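Local coordinates for protein plasmid stabilization system (Mesorhizobium opportunistum, PDB 5CEG) that probably acts as the RelE/ParE-type toxin of a type II toxin-antitoxin system, at residues Val79-Pro91 / Trp100-Leu113. Sequence-based numbering, arbitrary orientation. Where two conformers were deposited one is given.
Sequences VEAPFVLLYETVP and WVEIVRVVDGRRDL. With NA (sodium ion), chain J.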
# COMPACT_ATOMS: atom_id res chain seq x y z
N VAL B 79 -23.50 -1.01 -2.72
CA VAL B 79 -22.44 -0.67 -3.67
C VAL B 79 -22.97 -0.61 -5.11
O VAL B 79 -23.77 -1.46 -5.53
CB VAL B 79 -21.26 -1.68 -3.57
CG1 VAL B 79 -20.19 -1.40 -4.64
CG2 VAL B 79 -20.64 -1.62 -2.19
N GLU B 80 -22.55 0.42 -5.83
CA GLU B 80 -22.75 0.55 -7.27
C GLU B 80 -21.44 1.08 -7.82
O GLU B 80 -21.25 2.29 -7.96
CB GLU B 80 -23.93 1.48 -7.59
CG GLU B 80 -24.18 1.69 -9.08
CD GLU B 80 -24.43 0.40 -9.82
OE1 GLU B 80 -25.21 -0.44 -9.29
OE2 GLU B 80 -23.85 0.21 -10.91
N ALA B 81 -20.52 0.16 -8.10
CA ALA B 81 -19.13 0.52 -8.37
C ALA B 81 -18.99 1.61 -9.43
O ALA B 81 -19.66 1.55 -10.47
CB ALA B 81 -18.34 -0.72 -8.79
N PRO B 82 -18.13 2.61 -9.18
CA PRO B 82 -17.20 2.81 -8.05
C PRO B 82 -17.80 3.55 -6.84
O PRO B 82 -17.04 4.05 -5.99
CB PRO B 82 -16.09 3.65 -8.68
CG PRO B 82 -16.85 4.51 -9.66
CD PRO B 82 -17.91 3.61 -10.24
N PHE B 83 -19.12 3.64 -6.79
CA PHE B 83 -19.80 4.41 -5.75
C PHE B 83 -20.33 3.54 -4.63
O PHE B 83 -20.62 2.35 -4.81
CB PHE B 83 -20.96 5.22 -6.35
CG PHE B 83 -20.57 6.00 -7.57
CD1 PHE B 83 -19.78 7.13 -7.45
CD2 PHE B 83 -20.95 5.57 -8.83
CE1 PHE B 83 -19.40 7.84 -8.58
CE2 PHE B 83 -20.58 6.26 -9.95
CZ PHE B 83 -19.80 7.39 -9.84
N VAL B 84 -20.46 4.15 -3.46
CA VAL B 84 -21.08 3.52 -2.32
C VAL B 84 -22.28 4.37 -1.94
O VAL B 84 -22.12 5.57 -1.69
CB VAL B 84 -20.07 3.42 -1.15
CG1 VAL B 84 -20.76 3.01 0.11
CG2 VAL B 84 -18.92 2.46 -1.51
N LEU B 85 -23.47 3.78 -1.94
CA LEU B 85 -24.64 4.50 -1.47
C LEU B 85 -24.78 4.28 0.03
O LEU B 85 -24.84 3.14 0.47
CB LEU B 85 -25.92 4.02 -2.17
CG LEU B 85 -26.11 4.17 -3.69
CD1 LEU B 85 -27.43 3.54 -4.09
CD2 LEU B 85 -26.08 5.61 -4.12
N LEU B 86 -24.83 5.36 0.80
CA LEU B 86 -25.10 5.25 2.23
C LEU B 86 -26.54 5.64 2.48
O LEU B 86 -26.97 6.71 2.05
CB LEU B 86 -24.17 6.16 3.05
CG LEU B 86 -22.67 5.97 2.88
CD1 LEU B 86 -21.93 6.99 3.74
CD2 LEU B 86 -22.30 4.54 3.27
N TYR B 87 -27.30 4.79 3.15
CA TYR B 87 -28.73 5.09 3.35
C TYR B 87 -29.24 4.49 4.65
O TYR B 87 -28.55 3.70 5.30
CB TYR B 87 -29.55 4.55 2.16
CG TYR B 87 -29.86 3.06 2.20
CD1 TYR B 87 -28.99 2.12 1.64
CD2 TYR B 87 -31.04 2.60 2.76
CE1 TYR B 87 -29.29 0.77 1.66
CE2 TYR B 87 -31.35 1.26 2.79
CZ TYR B 87 -30.48 0.34 2.25
OH TYR B 87 -30.81 -1.01 2.29
N GLU B 88 -30.46 4.85 5.01
CA GLU B 88 -31.15 4.18 6.11
C GLU B 88 -32.60 3.93 5.74
O GLU B 88 -33.13 4.59 4.85
CB GLU B 88 -31.08 5.00 7.40
CG GLU B 88 -31.66 6.41 7.23
CD GLU B 88 -31.72 7.21 8.52
OE1 GLU B 88 -31.16 6.79 9.55
OE2 GLU B 88 -32.33 8.30 8.48
N THR B 89 -33.23 2.99 6.43
CA THR B 89 -34.68 2.86 6.36
C THR B 89 -35.29 3.51 7.59
O THR B 89 -34.66 3.59 8.65
CB THR B 89 -35.17 1.39 6.30
OG1 THR B 89 -34.95 0.75 7.56
CG2 THR B 89 -34.47 0.61 5.18
N VAL B 90 -36.52 4.00 7.44
CA VAL B 90 -37.29 4.44 8.60
C VAL B 90 -38.66 3.77 8.54
O VAL B 90 -39.36 3.91 7.54
CB VAL B 90 -37.46 5.95 8.66
CG1 VAL B 90 -38.27 6.31 9.90
CG2 VAL B 90 -36.10 6.64 8.70
N PRO B 91 -39.03 3.02 9.58
CA PRO B 91 -38.27 2.71 10.80
C PRO B 91 -36.99 1.93 10.51
O PRO B 91 -36.89 1.28 9.46
CB PRO B 91 -39.23 1.85 11.63
CG PRO B 91 -40.58 2.04 11.00
CD PRO B 91 -40.33 2.32 9.56
N TRP B 100 -40.02 4.98 4.64
CA TRP B 100 -39.18 5.43 3.54
C TRP B 100 -37.74 4.98 3.67
O TRP B 100 -37.30 4.41 4.65
CB TRP B 100 -39.18 6.94 3.38
CG TRP B 100 -38.56 7.63 4.52
CD1 TRP B 100 -37.28 8.09 4.62
CD2 TRP B 100 -39.20 7.94 5.74
NE1 TRP B 100 -37.09 8.67 5.85
CE2 TRP B 100 -38.26 8.59 6.55
CE3 TRP B 100 -40.48 7.72 6.22
CZ2 TRP B 100 -38.58 9.03 7.82
CZ3 TRP B 100 -40.79 8.14 7.47
CH2 TRP B 100 -39.85 8.78 8.26
N VAL B 101 -37.08 5.14 2.53
CA VAL B 101 -35.64 4.94 2.43
C VAL B 101 -35.07 6.33 2.21
O VAL B 101 -35.53 7.04 1.32
CB VAL B 101 -35.27 4.01 1.28
CG1 VAL B 101 -33.78 4.16 0.90
CG2 VAL B 101 -35.59 2.57 1.66
N GLU B 102 -34.09 6.74 3.03
CA GLU B 102 -33.37 7.97 2.75
C GLU B 102 -31.94 7.67 2.31
O GLU B 102 -31.18 7.09 3.09
CB GLU B 102 -33.32 8.92 3.96
CG GLU B 102 -32.47 10.18 3.64
CD GLU B 102 -32.25 11.15 4.79
OE1 GLU B 102 -32.86 10.97 5.87
OE2 GLU B 102 -31.48 12.11 4.59
N ILE B 103 -31.58 8.05 1.09
CA ILE B 103 -30.19 7.96 0.67
C ILE B 103 -29.47 9.20 1.19
O ILE B 103 -29.79 10.34 0.82
CB ILE B 103 -30.06 7.81 -0.86
CG1 ILE B 103 -30.77 6.52 -1.29
CG2 ILE B 103 -28.59 7.80 -1.27
CD1 ILE B 103 -30.70 6.21 -2.77
N VAL B 104 -28.52 8.97 2.09
CA VAL B 104 -27.88 10.07 2.81
C VAL B 104 -26.66 10.65 2.07
O VAL B 104 -26.48 11.87 2.04
CB VAL B 104 -27.48 9.59 4.22
CG1 VAL B 104 -26.76 10.70 5.00
CG2 VAL B 104 -28.74 9.15 4.98
N ARG B 105 -25.84 9.79 1.45
CA ARG B 105 -24.71 10.23 0.60
C ARG B 105 -24.52 9.26 -0.56
O ARG B 105 -24.86 8.08 -0.44
CB ARG B 105 -23.37 10.30 1.35
CG ARG B 105 -23.32 11.25 2.52
CD ARG B 105 -23.50 12.70 2.10
NE ARG B 105 -22.51 13.24 1.16
CZ ARG B 105 -21.51 14.06 1.50
NH1 ARG B 105 -21.33 14.39 2.77
NH2 ARG B 105 -20.72 14.55 0.56
N VAL B 106 -23.93 9.77 -1.63
CA VAL B 106 -23.36 8.94 -2.69
C VAL B 106 -21.84 9.19 -2.70
O VAL B 106 -21.39 10.29 -3.05
CB VAL B 106 -23.97 9.25 -4.06
CG1 VAL B 106 -23.42 8.27 -5.11
CG2 VAL B 106 -25.50 9.17 -4.01
N VAL B 107 -21.06 8.19 -2.30
CA VAL B 107 -19.63 8.38 -2.10
C VAL B 107 -18.82 7.71 -3.21
O VAL B 107 -19.06 6.55 -3.51
CB VAL B 107 -19.19 7.82 -0.75
CG1 VAL B 107 -17.69 8.08 -0.53
CG2 VAL B 107 -20.02 8.44 0.38
N ASP B 108 -17.88 8.43 -3.82
CA ASP B 108 -16.99 7.84 -4.82
C ASP B 108 -15.79 7.25 -4.11
O ASP B 108 -14.97 7.99 -3.58
CB ASP B 108 -16.55 8.89 -5.84
CG ASP B 108 -15.69 8.32 -6.96
OD1 ASP B 108 -15.22 7.17 -6.87
OD2 ASP B 108 -15.50 9.03 -7.97
N GLY B 109 -15.67 5.92 -4.11
CA GLY B 109 -14.58 5.28 -3.40
C GLY B 109 -13.21 5.64 -3.95
O GLY B 109 -12.21 5.59 -3.22
N ARG B 110 -13.14 5.99 -5.23
CA ARG B 110 -11.86 6.39 -5.82
C ARG B 110 -11.38 7.72 -5.24
O ARG B 110 -10.18 8.01 -5.22
CB ARG B 110 -11.97 6.50 -7.34
CG ARG B 110 -12.27 5.18 -8.04
CD ARG B 110 -12.66 5.49 -9.48
NE ARG B 110 -12.93 4.30 -10.28
CZ ARG B 110 -13.57 4.33 -11.45
NH1 ARG B 110 -14.01 5.49 -11.93
NH2 ARG B 110 -13.76 3.21 -12.13
N ARG B 111 -12.33 8.54 -4.78
CA ARG B 111 -12.03 9.88 -4.31
C ARG B 111 -11.88 9.95 -2.80
O ARG B 111 -11.18 10.82 -2.28
CB ARG B 111 -13.14 10.85 -4.75
CG ARG B 111 -12.95 12.28 -4.30
CD ARG B 111 -14.18 13.11 -4.62
NE ARG B 111 -13.95 14.54 -4.46
CZ ARG B 111 -14.68 15.47 -5.06
NH1 ARG B 111 -15.68 15.10 -5.86
NH2 ARG B 111 -14.43 16.76 -4.87
N ASP B 112 -12.52 9.03 -2.08
CA ASP B 112 -12.65 9.19 -0.64
C ASP B 112 -12.29 8.01 0.25
O ASP B 112 -12.35 8.13 1.47
CB ASP B 112 -14.09 9.61 -0.30
CG ASP B 112 -14.30 11.10 -0.44
OD1 ASP B 112 -13.63 11.86 0.30
OD2 ASP B 112 -15.11 11.52 -1.29
N LEU B 113 -11.93 6.86 -0.32
CA LEU B 113 -11.63 5.69 0.50
C LEU B 113 -10.25 5.11 0.24
O LEU B 113 -9.82 4.96 -0.91
CB LEU B 113 -12.69 4.60 0.29
CG LEU B 113 -14.12 4.99 0.70
CD1 LEU B 113 -15.11 3.91 0.29
CD2 LEU B 113 -14.21 5.22 2.21
NA NA J . -10.04 4.31 -3.15
O HOH W 1 -34.59 9.43 7.16
O HOH W 2 -8.61 5.91 -4.24
O HOH W 3 -7.79 3.35 -2.66
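Strands 83-90 and 100-108 form an antiparallel hairpin, running from the Val90-Trp100 pair to the Phe83-Asp108 pair, with a classic beta bulge where Val104 and Arg105 both face Leu86. At the bulge Leu86 O takes two N-H groups, Val104 N at 2.7 Å and, more weakly, Arg105 N at 3.3 Å, while Leu86 N donates to Arg105 O. Beyond the Phe83-Asp108 pair, Gly109 N, at the start of the helix, donates to Pro82 O (3.0 Å). At the other end Val90 lies over one face of the Trp100 indole in the modelled conformer; its CB sits 3.6 Å from the centroid of the six-membered ring, a CH-pi contact. In that conformer Trp100 NE1, at the ring edge, donates to a water that in turn donates to Glu88 OE2 and Glu102 OE1. That water bridges two carboxylates lying side by side, and basic side chains of a chain of another protein, in salt bridges with both, probably ease their repulsion; Glu88 OE1 also hydrogen-bonds with Ser74. On the other side of the sheet Leu85 CD2 packs alongside Val106 CG2 at 3.6 Å. Tyr87 CG stands between its backbone N and carbonyl carbon (chi1 80°), which brings CD2 against Val101 CG1, and its OH bonds with Pro62 O and Gly65 N. Pro82 covers one face of the Arg110 guanidinium, its CG 3.7 Å above the plane; Arg110 NH1 forms a salt bridge with an acidic side chain of another protein's chain. Asp108 is the N-cap of helix 109-112: its OD1 accepts Arg110 N from above the carboxylate plane. Gly109 O and Leu113 O bind the sodium ion together with two waters, Leu116 O and Phe117 O. The hairpin lies between strands 18-21 and 76-80; helices 23-37 and 41-60 cover the face bearing Phe83, Tyr87, Val101 and Val106, whereas Leu86, Glu88 and Val104 meet another protein.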